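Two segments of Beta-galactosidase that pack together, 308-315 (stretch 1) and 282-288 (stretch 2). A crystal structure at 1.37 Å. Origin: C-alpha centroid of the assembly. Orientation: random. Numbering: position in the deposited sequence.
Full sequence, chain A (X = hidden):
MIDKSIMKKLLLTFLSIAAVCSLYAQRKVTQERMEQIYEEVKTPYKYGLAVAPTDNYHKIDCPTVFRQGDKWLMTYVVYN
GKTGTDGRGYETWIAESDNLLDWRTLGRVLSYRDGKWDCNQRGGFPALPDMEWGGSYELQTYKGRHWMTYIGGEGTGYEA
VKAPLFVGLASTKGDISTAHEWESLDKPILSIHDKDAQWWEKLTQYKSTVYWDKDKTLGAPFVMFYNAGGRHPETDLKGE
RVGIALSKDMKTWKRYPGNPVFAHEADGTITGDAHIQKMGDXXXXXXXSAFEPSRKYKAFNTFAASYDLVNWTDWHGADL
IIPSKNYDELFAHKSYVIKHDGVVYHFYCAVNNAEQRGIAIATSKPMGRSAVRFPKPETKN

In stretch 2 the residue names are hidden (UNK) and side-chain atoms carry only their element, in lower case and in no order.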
ATOM      1  N   ASP A 308     -18.262   9.814  -2.741  1.00 19.38           N
ATOM      2  CA  ASP A 308     -18.450  10.133  -1.309  1.00 19.17           C
ATOM      3  C   ASP A 308     -17.506   9.431  -0.302  1.00 18.23           C
ATOM      4  O   ASP A 308     -17.713   9.534   0.907  1.00 18.68           O
ATOM      5  CB  ASP A 308     -19.912   9.866  -0.930  1.00 19.06           C
ATOM      6  CG  ASP A 308     -20.289   8.393  -0.958  1.00 18.83           C
ATOM      7  OD1 ASP A 308     -19.409   7.511  -0.922  1.00 19.42           O
ATOM      8  OD2 ASP A 308     -21.504   8.115  -1.004  1.00 22.27           O
ATOM      9  N   LEU A 309     -16.495   8.727  -0.809  1.00 17.63           N
ATOM     10  CA  LEU A 309     -15.509   7.974  -0.026  1.00 16.37           C
ATOM     11  C   LEU A 309     -16.013   6.728   0.689  1.00 13.86           C
ATOM     12  O   LEU A 309     -15.196   5.973   1.189  1.00 14.16           O
ATOM     13  CB  LEU A 309     -14.736   8.868   0.957  1.00 16.40           C
ATOM     14  CG  LEU A 309     -13.869   9.950   0.315  1.00 18.06           C
ATOM     15  CD1 LEU A 309     -13.337  10.899   1.387  1.00 17.72           C
ATOM     16  CD2 LEU A 309     -12.694   9.335  -0.428  1.00 18.29           C
ATOM     17  N   VAL A 310     -17.329   6.470   0.675  1.00 14.64           N
ATOM     18  CA  VAL A 310     -17.922   5.381   1.456  1.00 16.21           C
ATOM     19  C   VAL A 310     -18.554   4.274   0.593  1.00 14.06           C
ATOM     20  O   VAL A 310     -18.403   3.100   0.892  1.00 18.29           O
ATOM     21  CB  VAL A 310     -18.956   5.956   2.436  1.00 18.02           C
ATOM     22  CG1 VAL A 310     -19.799   4.845   3.035  1.00 20.28           C
ATOM     23  CG2 VAL A 310     -18.232   6.758   3.522  1.00 17.72           C
ATOM     24  N   ASN A 311     -19.275   4.665  -0.449  1.00 15.47           N
ATOM     25  CA  ASN A 311     -19.922   3.730  -1.354  1.00 16.98           C
ATOM     26  C   ASN A 311     -19.078   3.599  -2.612  1.00 16.97           C
ATOM     27  O   ASN A 311     -18.924   4.561  -3.343  1.00 16.68           O
ATOM     28  CB  ASN A 311     -21.308   4.237  -1.707  1.00 17.68           C
ATOM     29  CG  ASN A 311     -22.178   4.393  -0.496  1.00 22.09           C
ATOM     30  OD1 ASN A 311     -22.516   5.496  -0.113  1.00 23.61           O
ATOM     31  ND2 ASN A 311     -22.486   3.287   0.140  1.00 28.07           N
ATOM     32  N   TRP A 312     -18.554   2.401  -2.837  1.00 14.85           N
ATOM     33  CA  TRP A 312     -17.543   2.167  -3.873  1.00 14.06           C
ATOM     34  C   TRP A 312     -18.133   1.314  -4.964  1.00 14.30           C
ATOM     35  O   TRP A 312     -18.726   0.300  -4.678  1.00 19.76           O
ATOM     36  CB  TRP A 312     -16.333   1.500  -3.225  1.00 12.99           C
ATOM     37  CG  TRP A 312     -15.588   2.496  -2.382  1.00 13.88           C
ATOM     38  CD1 TRP A 312     -15.713   2.693  -1.038  1.00 14.67           C
ATOM     39  CD2 TRP A 312     -14.620   3.483  -2.843  1.00 13.23           C
ATOM     40  NE1 TRP A 312     -14.922   3.756  -0.635  1.00 12.71           N
ATOM     41  CE2 TRP A 312     -14.203   4.219  -1.709  1.00 12.10           C
ATOM     42  CE3 TRP A 312     -14.057   3.794  -4.094  1.00 12.84           C
ATOM     43  CZ2 TRP A 312     -13.280   5.274  -1.788  1.00 12.23           C
ATOM     44  CZ3 TRP A 312     -13.111   4.842  -4.185  1.00 10.49           C
ATOM     45  CH2 TRP A 312     -12.733   5.572  -3.039  1.00 10.57           C
ATOM     46  N   THR A 313     -17.961   1.738  -6.221  1.00 13.24           N
ATOM     47  CA  THR A 313     -18.412   0.958  -7.373  1.00 13.09           C
ATOM     48  C   THR A 313     -17.168   0.256  -7.909  1.00 12.88           C
ATOM     49  O   THR A 313     -16.166   0.921  -8.202  1.00 16.14           O
ATOM     50  CB  THR A 313     -18.993   1.866  -8.468  1.00 15.20           C
ATOM     51  OG1 THR A 313     -20.131   2.592  -7.963  1.00 16.67           O
ATOM     52  CG2 THR A 313     -19.408   1.050  -9.697  1.00 15.36           C
ATOM     53  N   ASP A 314     -17.235  -1.056  -8.048  1.00 12.45           N
ATOM     54  CA  ASP A 314     -16.108  -1.888  -8.466  1.00 14.50           C
ATOM     55  C   ASP A 314     -16.019  -1.890  -9.994  1.00 15.23           C
ATOM     56  O   ASP A 314     -17.022  -1.953 -10.663  1.00 15.48           O
ATOM     57  CB  ASP A 314     -16.336  -3.312  -7.929  1.00 16.52           C
ATOM     58  CG  ASP A 314     -15.076  -4.071  -7.581  1.00 18.95           C
ATOM     59  OD1 ASP A 314     -13.946  -3.575  -7.754  1.00 22.51           O
ATOM     60  OD2 ASP A 314     -15.249  -5.228  -7.096  1.00 21.57           O
ATOM     61  N   TRP A 315     -14.809  -1.796 -10.564  1.00 14.37           N
ATOM     62  CA  TRP A 315     -14.639  -2.021 -11.983  1.00 13.99           C
ATOM     63  C   TRP A 315     -15.180  -3.354 -12.479  1.00 12.77           C
ATOM     64  O   TRP A 315     -14.858  -4.381 -11.941  1.00 15.74           O
ATOM     65  CB  TRP A 315     -13.141  -1.931 -12.293  1.00 12.66           C
ATOM     66  CG  TRP A 315     -12.695  -2.197 -13.744  1.00 13.91           C
ATOM     67  CD1 TRP A 315     -11.647  -2.978 -14.112  1.00 13.35           C
ATOM     68  CD2 TRP A 315     -13.268  -1.700 -14.969  1.00 14.17           C
ATOM     69  NE1 TRP A 315     -11.501  -2.970 -15.481  1.00 11.96           N
ATOM     70  CE2 TRP A 315     -12.483  -2.217 -16.031  1.00 11.36           C
ATOM     71  CE3 TRP A 315     -14.356  -0.879 -15.277  1.00 14.09           C
ATOM     72  CZ2 TRP A 315     -12.757  -1.948 -17.393  1.00 10.16           C
ATOM     73  CZ3 TRP A 315     -14.633  -0.613 -16.606  1.00 13.11           C
ATOM     74  CH2 TRP A 315     -13.811  -1.131 -17.662  1.00 11.97           C
ATOM     75  N   UNK A 282     -14.472  12.680  -9.025  1.00 19.55           N
ATOM     76  CA  UNK A 282     -14.519  11.289  -8.566  1.00 18.46           C
ATOM     77  C   UNK A 282     -13.209  10.814  -7.899  1.00 17.44           C
ATOM     78  O   UNK A 282     -12.115  11.213  -8.288  1.00 18.16           O
ATOM     79  c   UNK A 282     -14.986  10.327  -9.695  1.00 21.89           C
ATOM     80  c   UNK A 282     -13.859  10.008 -10.666  1.00 22.06           C
ATOM     81  c   UNK A 282     -15.602   9.035  -9.128  1.00 23.31           C
ATOM     82  N   UNK A 283     -13.350   9.983  -6.865  1.00 16.38           N
ATOM     83  CA  UNK A 283     -12.226   9.301  -6.222  1.00 16.45           C
ATOM     84  C   UNK A 283     -12.072   7.946  -6.861  1.00 14.93           C
ATOM     85  O   UNK A 283     -13.076   7.254  -7.092  1.00 16.63           O
ATOM     86  c   UNK A 283     -12.557  10.398  -3.948  1.00 18.32           C
ATOM     87  c   UNK A 283     -12.734  12.792  -2.556  1.00 20.03           C
ATOM     88  c   UNK A 283     -11.404  11.125  -3.607  1.00 18.25           C
ATOM     89  o   UNK A 283     -12.846  13.973  -1.870  1.00 27.83           O
ATOM     90  c   UNK A 283     -11.497  12.305  -2.893  1.00 19.01           C
ATOM     91  c   UNK A 283     -13.882  12.104  -2.885  1.00 20.42           C
ATOM     92  c   UNK A 283     -12.461   9.106  -4.708  1.00 16.62           C
ATOM     93  c   UNK A 283     -13.794  10.906  -3.555  1.00 19.12           C
ATOM     94  N   UNK A 284     -10.819   7.580  -7.159  1.00 12.92           N
ATOM     95  CA  UNK A 284     -10.478   6.282  -7.677  1.00 13.74           C
ATOM     96  C   UNK A 284      -9.629   5.543  -6.660  1.00 12.68           C
ATOM     97  O   UNK A 284      -8.603   6.058  -6.215  1.00 13.43           O
ATOM     98  c   UNK A 284     -10.566   7.185  -9.972  1.00 15.15           C
ATOM     99  c   UNK A 284      -9.295   5.056  -9.543  1.00 15.14           C
ATOM    100  c   UNK A 284      -9.694   6.430  -9.000  1.00 13.68           C
ATOM    101  N   UNK A 285     -10.065   4.349  -6.266  1.00 11.24           N
ATOM    102  CA  UNK A 285      -9.312   3.529  -5.375  1.00 11.81           C
ATOM    103  C   UNK A 285      -8.675   2.453  -6.192  1.00 12.82           C
ATOM    104  O   UNK A 285      -9.358   1.578  -6.728  1.00 13.15           O
ATOM    105 se   UNK A 285     -10.597   0.771  -2.412  1.00 24.73          SE
ATOM    106  c   UNK A 285      -9.431   2.012  -3.360  1.00 16.33           C
ATOM    107  c   UNK A 285     -11.413   2.072  -1.205  1.00 21.79           C
ATOM    108  c   UNK A 285     -10.221   2.875  -4.319  1.00 12.76           C
ATOM    109  N   UNK A 286      -7.346   2.499  -6.232  1.00 12.55           N
ATOM    110  CA  UNK A 286      -6.555   1.371  -6.694  1.00 10.54           C
ATOM    111  C   UNK A 286      -6.444   0.431  -5.503  1.00 11.20           C
ATOM    112  O   UNK A 286      -6.157   0.885  -4.390  1.00 11.69           O
ATOM    113  c   UNK A 286      -5.233   5.024  -9.215  1.00 11.74           C
ATOM    114  c   UNK A 286      -5.228   2.792  -8.312  1.00 12.38           C
ATOM    115  c   UNK A 286      -5.455   4.504 -10.488  1.00 11.25           C
ATOM    116  c   UNK A 286      -5.166   1.853  -7.158  1.00 10.70           C
ATOM    117  c   UNK A 286      -5.483   3.160 -10.683  1.00 12.36           C
ATOM    118  c   UNK A 286      -5.455   2.294  -9.587  1.00 11.15           C
ATOM    119  c   UNK A 286      -5.161   4.169  -8.133  1.00 11.74           C
ATOM    120  N   UNK A 287      -6.684  -0.851  -5.741  1.00  9.84           N
ATOM    121  CA  UNK A 287      -6.599  -1.864  -4.669  1.00  9.90           C
ATOM    122  C   UNK A 287      -6.147  -3.193  -5.238  1.00 10.17           C
ATOM    123  O   UNK A 287      -6.249  -3.424  -6.470  1.00 13.21           O
ATOM    124  c   UNK A 287     -10.181  -4.780  -5.213  1.00 11.44           C
ATOM    125  c   UNK A 287      -9.887  -2.042  -5.567  1.00 10.90           C
ATOM    126  c   UNK A 287      -9.177  -4.087  -4.528  1.00 10.25           C
ATOM    127  c   UNK A 287      -9.018  -2.706  -4.705  1.00  9.95           C
ATOM    128  c   UNK A 287     -10.890  -2.723  -6.246  1.00 10.38           C
ATOM    129  o   UNK A 287     -12.006  -4.759  -6.739  1.00 13.40           O
ATOM    130  c   UNK A 287      -7.956  -1.969  -3.954  1.00  8.81           C
ATOM    131  c   UNK A 287     -11.022  -4.095  -6.054  1.00 10.91           C
ATOM    132  N   UNK A 288      -5.663  -4.076  -4.374  1.00 10.32           N
ATOM    133  CA  UNK A 288      -5.374  -5.461  -4.745  1.00 10.83           C
ATOM    134  C   UNK A 288      -6.351  -6.401  -4.081  1.00 10.40           C
ATOM    135  O   UNK A 288      -6.939  -6.109  -2.990  1.00 12.28           O
ATOM    136  c   UNK A 288      -3.449  -8.524  -1.583  1.00 10.77           C
ATOM    137  c   UNK A 288      -3.648  -7.954  -2.876  1.00 10.22           C
ATOM    138  c   UNK A 288      -3.194  -7.694  -0.524  1.00 12.23           C
ATOM    139  c   UNK A 288      -3.196  -6.310  -0.701  1.00 12.50           C
ATOM    140  c   UNK A 288      -3.719  -6.571  -3.054  1.00  9.82           C
ATOM    141  c   UNK A 288      -3.475  -5.766  -1.920  1.00 10.71           C
ATOM    142  c   UNK A 288      -3.949  -5.947  -4.434  1.00  9.23           C
TER

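Position 282 carries three side-chain carbons, one bonded to the backbone and bearing the other two. The side chain stays 6.9 Å or more from stretch 1 and makes no contact there. A fork at the first atom with no heteroatom indicates valine, since threonine would place an oxygen on one branch. This is V282, with chi1 in the p well.

Position 283 has eight side-chain atoms: one carbon leading to a six-carbon ring, with an oxygen on the ring carbon farthest from the backbone. The CA-to-CB bond points toward stretch 1, and CD2 of L309 sits above the ring, 10° off its normal. A phenol on a single methylene is tyrosine, so the residue is Y283. L309 CD2 lies 3.6 Å from the centroid of the Y283 ring and 3.7 Å from Y283 CD2, a CH-pi contact over the face. The same side chain meets W312 at its base, where W312 CH2 is 3.9 Å from Y283 CB.

At position 284 the side chain again consists of three carbons forked at the first. Its CA-to-CB bond points away from stretch 1, leaving the backbone to make the approach: the carbonyl carbon C of 284 is 4.3 Å from W312 CZ3. The fork gives V284, here with chi1 at 179°.

Position 285 is an unbranched chain of two carbons, a selenium and a terminal carbon. The CA-to-CB bond points toward stretch 1, and CB of 285 comes within 3.5 Å of W312 CZ3. Selenium in place of sulfur identifies selenomethionine, written M285. With chi1 and chi2 both t and chi3 at -74°, the chain extends and then turns its methyl over the indole: M285 CE is 3.8 Å from the centroid of the W312 six-membered ring, 19° off the normal.

Position 286 shows one carbon and a six-carbon ring without a heteroatom. It is out of reach of stretch 1, its side chain coming no nearer than 8.9 Å. The bare ring is that of phenylalanine, F286.

Position 287 repeats the carbon, six-carbon ring and terminal oxygen seen at 283, and its CA-to-CB bond points toward stretch 1. The oxygen meets the carboxylate of D314. The residue is again tyrosine. In Y287, OH donates a very short hydrogen bond to D314 OD1, 2.5 Å away, with the acceptor near the plane of the ring.

Position 288 has one carbon and an unsubstituted six-carbon ring, also out of reach, at 10.8 Å; it is again phenylalanine, F288.

The contact follows the alternation of the strand: the CA-to-CB bonds of Y283, M285 and Y287 point toward stretch 1, while that of V284 points away. W312 is the largest contributor by covered area, 88 Å² of the 357 Å² buried in total. Within stretch 1 its NE1 donates a hydrogen bond to L309 O at 2.9 Å, tying the indole to the turn that supplies the leucine. The interface is therefore mainly apolar, with L309 over Y283 and M285 over W312, and its single hydrogen bond across the stretches joins Y287 to D314.

Stretch 2, residues 282-288: VYVMFYF
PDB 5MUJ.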